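Local coordinates for L-lactate dehydrogenase (Trichomonas vaginalis, PDB 4UUL), which belongs to the malate dehydrogenase family and, in its natural form, reduces pyruvate to L-lactate with NADH as cofactor, at residues W23-E28 with V35-L40; G17-H22 with T239-P244. The protein carries 1 engineered substitution. All coordinates share one frame; numbering follows the deposited sequence. Where two conformers were deposited one is given.

Interaction 1. Residues W23-E28 with V35-L40; sequences WIASGE and VYLHLL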
ATOM      1  N   TRP B  23       0.397   1.021   5.065  0.54 12.03           N
ATOM      2  CA  TRP B  23       1.211  -0.175   5.026  0.54 12.89           C
ATOM      3  C   TRP B  23       1.726  -0.468   6.421  0.54 13.24           C
ATOM      4  O   TRP B  23       1.640  -1.588   6.910  0.54 14.70           O
ATOM      5  CB  TRP B  23       2.333   0.014   4.019  0.54 14.05           C
ATOM      6  CG  TRP B  23       2.853  -1.266   3.360  0.54 16.35           C
ATOM      7  CD1 TRP B  23       2.702  -2.539   3.814  0.54 20.40           C
ATOM      8  CD2 TRP B  23       3.536  -1.379   2.098  0.54 16.65           C
ATOM      9  NE1 TRP B  23       3.324  -3.434   2.964  0.54 22.48           N
ATOM     10  CE2 TRP B  23       3.819  -2.748   1.888  0.54 20.26           C
ATOM     11  CE3 TRP B  23       3.933  -0.463   1.138  0.54 19.44           C
ATOM     12  CZ2 TRP B  23       4.468  -3.211   0.753  0.54 21.00           C
ATOM     13  CZ3 TRP B  23       4.585  -0.927   0.014  0.54 22.10           C
ATOM     14  CH2 TRP B  23       4.852  -2.280  -0.163  0.54 21.81           C
ATOM     15  N   ILE B  24       2.220   0.552   7.096  1.00 13.34           N
ATOM     16  CA  ILE B  24       2.698   0.390   8.470  1.00 13.97           C
ATOM     17  C   ILE B  24       1.543  -0.011   9.410  1.00 14.28           C
ATOM     18  O   ILE B  24       1.677  -0.911  10.254  1.00 14.51           O
ATOM     19  CB  ILE B  24       3.388   1.665   8.965  1.00 14.24           C
ATOM     20  CG1 ILE B  24       4.706   1.845   8.181  1.00 14.55           C
ATOM     21  CG2 ILE B  24       3.708   1.567  10.465  1.00 14.63           C
ATOM     22  CD1 ILE B  24       5.350   3.154   8.354  1.00 14.99           C
ATOM     23  N   ALA B  25       0.396   0.653   9.261  1.00 13.25           N
ATOM     24  CA  ALA B  25      -0.748   0.367  10.120  1.00 13.40           C
ATOM     25  C   ALA B  25      -1.274  -1.054   9.936  1.00 14.97           C
ATOM     26  O   ALA B  25      -1.909  -1.586  10.849  1.00 15.54           O
ATOM     27  CB  ALA B  25      -1.847   1.346   9.909  1.00 14.21           C
ATOM     28  N   SER B  26      -1.046  -1.635   8.760  1.00 14.36           N
ATOM     29  CA  SER B  26      -1.459  -2.993   8.475  1.00 16.49           C
ATOM     30  C   SER B  26      -0.629  -4.030   9.189  1.00 15.82           C
ATOM     31  O   SER B  26      -0.995  -5.215   9.140  1.00 18.10           O
ATOM     32  CB  SER B  26      -1.400  -3.254   6.972  1.00 16.63           C
ATOM     33  OG  SER B  26      -0.082  -3.538   6.539  1.00 19.40           O
ATOM     34  N   GLY B  27       0.483  -3.622   9.837  1.00 16.33           N
ATOM     35  CA  GLY B  27       1.290  -4.533  10.619  1.00 17.43           C
ATOM     36  C   GLY B  27       2.603  -4.954   9.978  1.00 17.36           C
ATOM     37  O   GLY B  27       3.366  -5.738  10.565  1.00 20.19           O
ATOM     38  N   GLU B  28       2.910  -4.432   8.793  1.00 17.65           N
ATOM     39  CA  GLU B  28       4.034  -4.939   8.022  1.00 19.83           C
ATOM     40  C   GLU B  28       5.399  -4.554   8.584  1.00 20.21           C
ATOM     41  O   GLU B  28       6.372  -5.253   8.331  1.00 24.71           O
ATOM     42  CB  GLU B  28       3.942  -4.449   6.587  1.00 22.89           C
ATOM     43  CG  GLU B  28       5.232  -4.588   5.780  1.00 24.04           C
ATOM     44  CD  GLU B  28       5.680  -6.030   5.608  1.00 28.00           C
ATOM     45  OE1 GLU B  28       4.848  -6.969   5.806  1.00 29.95           O
ATOM     46  OE2 GLU B  28       6.874  -6.206   5.245  1.00 28.26           O
ATOM     47  N   VAL B  35       1.342   0.032  16.466  1.00 17.11           N
ATOM     48  CA  VAL B  35       1.992   1.253  16.064  1.00 16.15           C
ATOM     49  C   VAL B  35       1.082   2.438  16.358  1.00 15.81           C
ATOM     50  O   VAL B  35      -0.146   2.333  16.327  1.00 16.94           O
ATOM     51  CB  VAL B  35       2.385   1.225  14.577  1.00 16.31           C
ATOM     52  CG1 VAL B  35       3.413   0.158  14.339  1.00 18.69           C
ATOM     53  CG2 VAL B  35       1.158   1.084  13.678  1.00 17.50           C
ATOM     54  N   TYR B  36       1.721   3.556  16.679  1.00 16.39           N
ATOM     55  CA  TYR B  36       1.054   4.826  16.885  1.00 15.77           C
ATOM     56  C   TYR B  36       1.702   5.819  15.902  1.00 14.19           C
ATOM     57  O   TYR B  36       2.923   6.011  15.950  1.00 15.88           O
ATOM     58  CB  TYR B  36       1.180   5.339  18.335  1.00 17.55           C
ATOM     59  CG  TYR B  36       0.427   6.617  18.565  1.00 18.81           C
ATOM     60  CD1 TYR B  36       0.950   7.833  18.139  1.00 19.24           C
ATOM     61  CD2 TYR B  36      -0.765   6.633  19.268  1.00 20.09           C
ATOM     62  CE1 TYR B  36       0.305   9.023  18.376  1.00 21.54           C
ATOM     63  CE2 TYR B  36      -1.425   7.827  19.520  1.00 21.25           C
ATOM     64  CZ  TYR B  36      -0.891   9.019  19.046  1.00 21.72           C
ATOM     65  OH  TYR B  36      -1.551  10.199  19.284  1.00 24.10           O
ATOM     66  N   LEU B  37       0.919   6.349  14.950  1.00 14.68           N
ATOM     67  CA  LEU B  37       1.469   7.163  13.843  1.00 14.55           C
ATOM     68  C   LEU B  37       1.428   8.636  14.190  1.00 15.19           C
ATOM     69  O   LEU B  37       0.400   9.178  14.538  1.00 16.77           O
ATOM     70  CB  LEU B  37       0.700   6.900  12.545  1.00 15.33           C
ATOM     71  CG  LEU B  37       0.756   5.457  12.031  1.00 14.78           C
ATOM     72  CD1 LEU B  37      -0.083   5.348  10.799  1.00 16.37           C
ATOM     73  CD2 LEU B  37       2.151   5.078  11.780  1.00 21.36           C
ATOM     74  N   HIS B  38       2.581   9.272  14.062  1.00 15.78           N
ATOM     75  CA  HIS B  38       2.692  10.740  14.117  1.00 15.65           C
ATOM     76  C   HIS B  38       2.799  11.214  12.675  1.00 15.08           C
ATOM     77  O   HIS B  38       3.716  10.816  11.955  1.00 16.00           O
ATOM     78  CB  HIS B  38       3.918  11.148  14.893  1.00 15.58           C
ATOM     79  CG  HIS B  38       3.913  10.733  16.326  1.00 16.06           C
ATOM     80  ND1 HIS B  38       3.975  11.642  17.357  1.00 18.57           N
ATOM     81  CD2 HIS B  38       3.928   9.512  16.919  1.00 17.01           C
ATOM     82  CE1 HIS B  38       4.000  11.002  18.515  1.00 19.18           C
ATOM     83  NE2 HIS B  38       3.947   9.708  18.282  1.00 19.68           N
ATOM     84  N   LEU B  39       1.804  11.992  12.239  1.00 14.70           N
ATOM     85  CA  LEU B  39       1.640  12.359  10.839  1.00 15.27           C
ATOM     86  C   LEU B  39       1.772  13.864  10.722  1.00 15.21           C
ATOM     87  O   LEU B  39       0.880  14.615  11.146  1.00 17.69           O
ATOM     88  CB  LEU B  39       0.277  11.872  10.337  1.00 14.84           C
ATOM     89  CG  LEU B  39       0.049  10.374  10.508  1.00 15.67           C
ATOM     90  CD1 LEU B  39      -1.380  10.018  10.213  1.00 17.20           C
ATOM     91  CD2 LEU B  39       0.934   9.592   9.556  1.00 15.99           C
ATOM     92  N   LEU B  40       2.916  14.333  10.198  1.00 15.44           N
ATOM     93  CA  LEU B  40       3.247  15.739  10.148  1.00 15.80           C
ATOM     94  C   LEU B  40       3.130  16.282   8.747  1.00 15.44           C
ATOM     95  O   LEU B  40       3.614  15.671   7.789  1.00 15.87           O
ATOM     96  CB  LEU B  40       4.671  15.966  10.670  1.00 16.99           C
ATOM     97  CG  LEU B  40       5.235  17.380  10.636  1.00 17.74           C
ATOM     98  CD1 LEU B  40       4.458  18.313  11.560  1.00 19.84           C
ATOM     99  CD2 LEU B  40       6.738  17.400  10.967  1.00 19.28           C
TER
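Ile24 sets its CG2 methyl against two strand side chains at once, 4.1 Å from Val35 CG2 and 4.1 Å from Leu37 CD2. With CG1 beside the backbone N (chi1 -69°), CG2 takes the position anti to that N and faces the strand. Val35 meets it nearly at right angles, and both of its methyls take part: CG1 also touches Ile24 CG2, while CG2 sits against the backbone of the last helical turn, 4.0 Å from Ile24 O and 4.1 Å from Ala25 CA. Leu37 spans the next position with its two methyls, CD2 on Ile24 and CD1 more loosely against Ala25 CB, 4.5 Å away. No hydrogen bond crosses here; apolar contact carries it all. It lies in the first beta-alpha-beta unit of the Rossmann fold, where helix 15-25 lies over the parallel sheet and the chain returns as strand 35-40. After Ile24 the helix closes in a Schellman motif. Gly27, with phi 105°, donates its N to Ile24 O at 3.0 Å, so the oxygen brushed by Val35 is already satisfied. Ser26 OG turns back to donate to Trp23 O over 2.6 Å, tilted 21° from the carbonyl plane. Farther out, Leu64 and Phe67 of strand 64-70 and Leu56 of helix 46-57 pack on Leu37, and Phe61 packs on Ala25.

Interaction 2. Residues G17-H22 with T239-P244; sequences GYILSH and TSAASP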
ATOM      1  N   GLY B  17       3.235   9.324   1.873  1.00 14.18           N
ATOM      2  CA  GLY B  17       2.693   9.230   3.206  1.00 14.22           C
ATOM      3  C   GLY B  17       1.412   8.429   3.300  1.00 13.73           C
ATOM      4  O   GLY B  17       1.164   7.697   4.269  1.00 14.20           O
ATOM      5  N   TYR B  18       0.582   8.627   2.294  1.00 13.61           N
ATOM      6  CA  TYR B  18      -0.714   7.947   2.210  1.00 14.29           C
ATOM      7  C   TYR B  18      -0.475   6.429   2.229  1.00 13.21           C
ATOM      8  O   TYR B  18      -1.133   5.673   2.982  1.00 15.03           O
ATOM      9  CB  TYR B  18      -1.401   8.364   0.933  1.00 15.77           C
ATOM     10  CG  TYR B  18      -2.774   7.780   0.682  1.00 15.25           C
ATOM     11  CD1 TYR B  18      -3.882   8.203   1.395  1.00 16.95           C
ATOM     12  CD2 TYR B  18      -2.973   6.873  -0.295  1.00 16.01           C
ATOM     13  CE1 TYR B  18      -5.159   7.704   1.145  1.00 16.82           C
ATOM     14  CE2 TYR B  18      -4.220   6.390  -0.578  1.00 16.81           C
ATOM     15  CZ  TYR B  18      -5.303   6.802   0.139  1.00 15.63           C
ATOM     16  OH  TYR B  18      -6.518   6.325  -0.220  1.00 16.68           O
ATOM     17  N   ILE B  19       0.396   5.949   1.346  1.00 12.79           N
ATOM     18  CA  ILE B  19       0.619   4.523   1.221  1.00 12.95           C
ATOM     19  C   ILE B  19       1.389   3.987   2.452  1.00 13.30           C
ATOM     20  O   ILE B  19       1.105   2.908   2.965  1.00 13.56           O
ATOM     21  CB  ILE B  19       1.324   4.142  -0.119  1.00 15.05           C
ATOM     22  CG1 ILE B  19       0.510   4.628  -1.307  1.00 17.94           C
ATOM     23  CG2 ILE B  19       1.605   2.667  -0.180  1.00 15.89           C
ATOM     24  CD1 ILE B  19       1.198   4.550  -2.624  1.00 20.01           C
ATOM     25  N   LEU B  20       2.457   4.697   2.797  1.00 12.57           N
ATOM     26  CA  LEU B  20       3.283   4.281   3.909  1.00 12.82           C
ATOM     27  C   LEU B  20       2.516   4.131   5.215  1.00 12.52           C
ATOM     28  O   LEU B  20       2.711   3.171   5.959  1.00 13.80           O
ATOM     29  CB  LEU B  20       4.414   5.294   4.035  1.00 14.79           C
ATOM     30  CG  LEU B  20       5.510   5.098   5.022  1.00 16.40           C
ATOM     31  CD1 LEU B  20       6.266   3.777   4.776  1.00 16.78           C
ATOM     32  CD2 LEU B  20       6.472   6.322   4.963  1.00 18.76           C
ATOM     33  N   SER B  21       1.689   5.106   5.512  1.00 12.59           N
ATOM     34  CA  SER B  21       0.902   5.033   6.730  0.80 14.00           C
ATOM     35  C   SER B  21       0.005   3.813   6.755  1.00 12.30           C
ATOM     36  O   SER B  21      -0.037   3.124   7.759  1.00 13.46           O
ATOM     37  CB  SER B  21       0.088   6.309   6.945  0.80 16.18           C
ATOM     38  OG  SER B  21      -0.832   6.529   5.886  0.80 16.61           O
ATOM     39  N   HIS B  22      -0.681   3.538   5.653  1.00 13.09           N
ATOM     40  CA  HIS B  22      -1.533   2.358   5.639  1.00 12.88           C
ATOM     41  C   HIS B  22      -0.739   1.048   5.729  1.00 12.45           C
ATOM     42  O   HIS B  22      -1.126   0.115   6.426  1.00 14.09           O
ATOM     43  CB  HIS B  22      -2.415   2.355   4.389  1.00 13.67           C
ATOM     44  CG  HIS B  22      -3.607   3.260   4.455  1.00 13.81           C
ATOM     45  ND1 HIS B  22      -3.559   4.594   4.143  1.00 14.61           N
ATOM     46  CD2 HIS B  22      -4.896   3.006   4.802  1.00 13.30           C
ATOM     47  CE1 HIS B  22      -4.761   5.124   4.327  1.00 15.24           C
ATOM     48  NE2 HIS B  22      -5.577   4.184   4.731  1.00 15.07           N
ATOM     49  N   THR B 239       5.453  11.712  -9.812  1.00 34.72           N
ATOM     50  CA  THR B 239       6.615  10.869  -9.474  1.00 34.79           C
ATOM     51  C   THR B 239       6.197   9.599  -8.777  1.00 28.04           C
ATOM     52  O   THR B 239       5.072   9.475  -8.356  1.00 27.64           O
ATOM     53  CB  THR B 239       7.605  11.623  -8.580  1.00 42.25           C
ATOM     54  OG1 THR B 239       6.951  12.037  -7.381  1.00 46.10           O
ATOM     55  CG2 THR B 239       8.110  12.849  -9.287  1.00 45.15           C
ATOM     56  N   SER B 240       7.141   8.678  -8.645  1.00 23.93           N
ATOM     57  CA  SER B 240       6.887   7.393  -8.027  0.54 18.49           C
ATOM     58  C   SER B 240       6.460   7.570  -6.567  1.00 18.01           C
ATOM     59  O   SER B 240       6.812   8.547  -5.897  1.00 20.55           O
ATOM     60  CB  SER B 240       8.118   6.493  -8.149  0.54 15.94           C
ATOM     61  OG  SER B 240       8.390   6.143  -9.510  0.54 16.80           O
ATOM     62  N   ALA B 241       5.673   6.619  -6.102  1.00 17.18           N
ATOM     63  CA  ALA B 241       5.163   6.639  -4.732  1.00 15.20           C
ATOM     64  C   ALA B 241       5.181   5.242  -4.099  1.00 13.87           C
ATOM     65  O   ALA B 241       5.773   5.026  -3.046  1.00 14.73           O
ATOM     66  CB  ALA B 241       3.807   7.276  -4.672  1.00 17.78           C
ATOM     67  N   ALA B 242       4.526   4.265  -4.732  1.00 13.21           N
ATOM     68  CA  ALA B 242       4.528   2.925  -4.206  1.00 13.49           C
ATOM     69  C   ALA B 242       5.912   2.321  -4.140  1.00 12.92           C
ATOM     70  O   ALA B 242       6.226   1.656  -3.159  1.00 13.10           O
ATOM     71  CB  ALA B 242       3.610   2.032  -4.998  1.00 14.73           C
ATOM     72  N   SER B 243       6.755   2.539  -5.149  1.00 13.41           N
ATOM     73  CA  SER B 243       8.085   1.934  -5.153  1.00 13.05           C
ATOM     74  C   SER B 243       9.039   2.520  -4.096  1.00 11.73           C
ATOM     75  O   SER B 243       9.713   1.745  -3.426  1.00 11.96           O
ATOM     76  CB  SER B 243       8.691   1.828  -6.563  1.00 14.34           C
ATOM     77  OG  SER B 243       8.799   3.096  -7.136  1.00 16.04           O
ATOM     78  N   PRO B 244       9.098   3.859  -3.920  1.00 12.80           N
ATOM     79  CA  PRO B 244       9.924   4.339  -2.783  1.00 13.46           C
ATOM     80  C   PRO B 244       9.350   3.911  -1.449  1.00 11.85           C
ATOM     81  O   PRO B 244      10.114   3.669  -0.523  1.00 13.10           O
ATOM     82  CB  PRO B 244       9.947   5.857  -2.959  1.00 15.02           C
ATOM     83  CG  PRO B 244       8.817   6.179  -3.876  1.00 15.43           C
ATOM     84  CD  PRO B 244       8.660   4.975  -4.773  1.00 14.24           C
TER
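Beside Ile19, which touches Ala241 and Ala242, the helix carries two rings, Tyr18 and His22, and neither comes between Ile19 and those alanines. His22 lies edge-on to its own helix: ND1 donates to Tyr18 O at 2.9 Å, with an N-H...O angle of 167° and the oxygen only 6° out of the ring plane. This bond fixes the rotation of the imidazole. The Tyr18 ring takes a cation-pi contact from Arg236 of the second subunit.

Across the contact itself a single methyl does the touching. Ile19 CD1 comes within 3.9 Å of Ala242 N, 4.0 Å of Ala242 CA and 4.2 Å of Ala242 CB, and it also reaches Ala241 CB at 4.3 Å. The extended far end of the side chain (chi2 169°) carries CD1 out to the start of helix 242-257, where Ala241 holds the N-cap position; the alanines are small, consistent with the close approach of 6.9 Å between Ile19 CA and Ala242 CA.

The amides at this helix start are served from the second subunit: its Tyr18 OH accepts the Ala242 N-H, and its Glu55 OE1 accepts those of Ala241 and Ser243. In this chain Tyr18 OH bonds Glu55 OE2, a link consistent with each group orienting the other. Gly17, already in the helix, is the last residue of the Gly11-Gly17 run predicted to bind NAD(+). Through Ile19 the first helix of the Rossmann domain meets the C-terminal domain at the dimer interface of this malate dehydrogenase-type enzyme.

Overall arrangement
Both contacts are built on helix 15-25, with centres 12 Å apart. Interaction 2 uses its earlier turns and interaction 1 its last turn and exit, and along the chain interaction 1 is nested inside the long loop that interaction 2 closes. One joins the helix to the parallel sheet of the NAD-binding domain; the other joins it to helix 242-257 of the C-terminal domain. They meet directly where Leu37 CD1 packs on Ser21 O, 3.8 Å away. Both also touch the second subunit, so this one helix, which follows the glycine-rich nucleotide loop, links the Rossmann sheet, the second domain and the dimer partner.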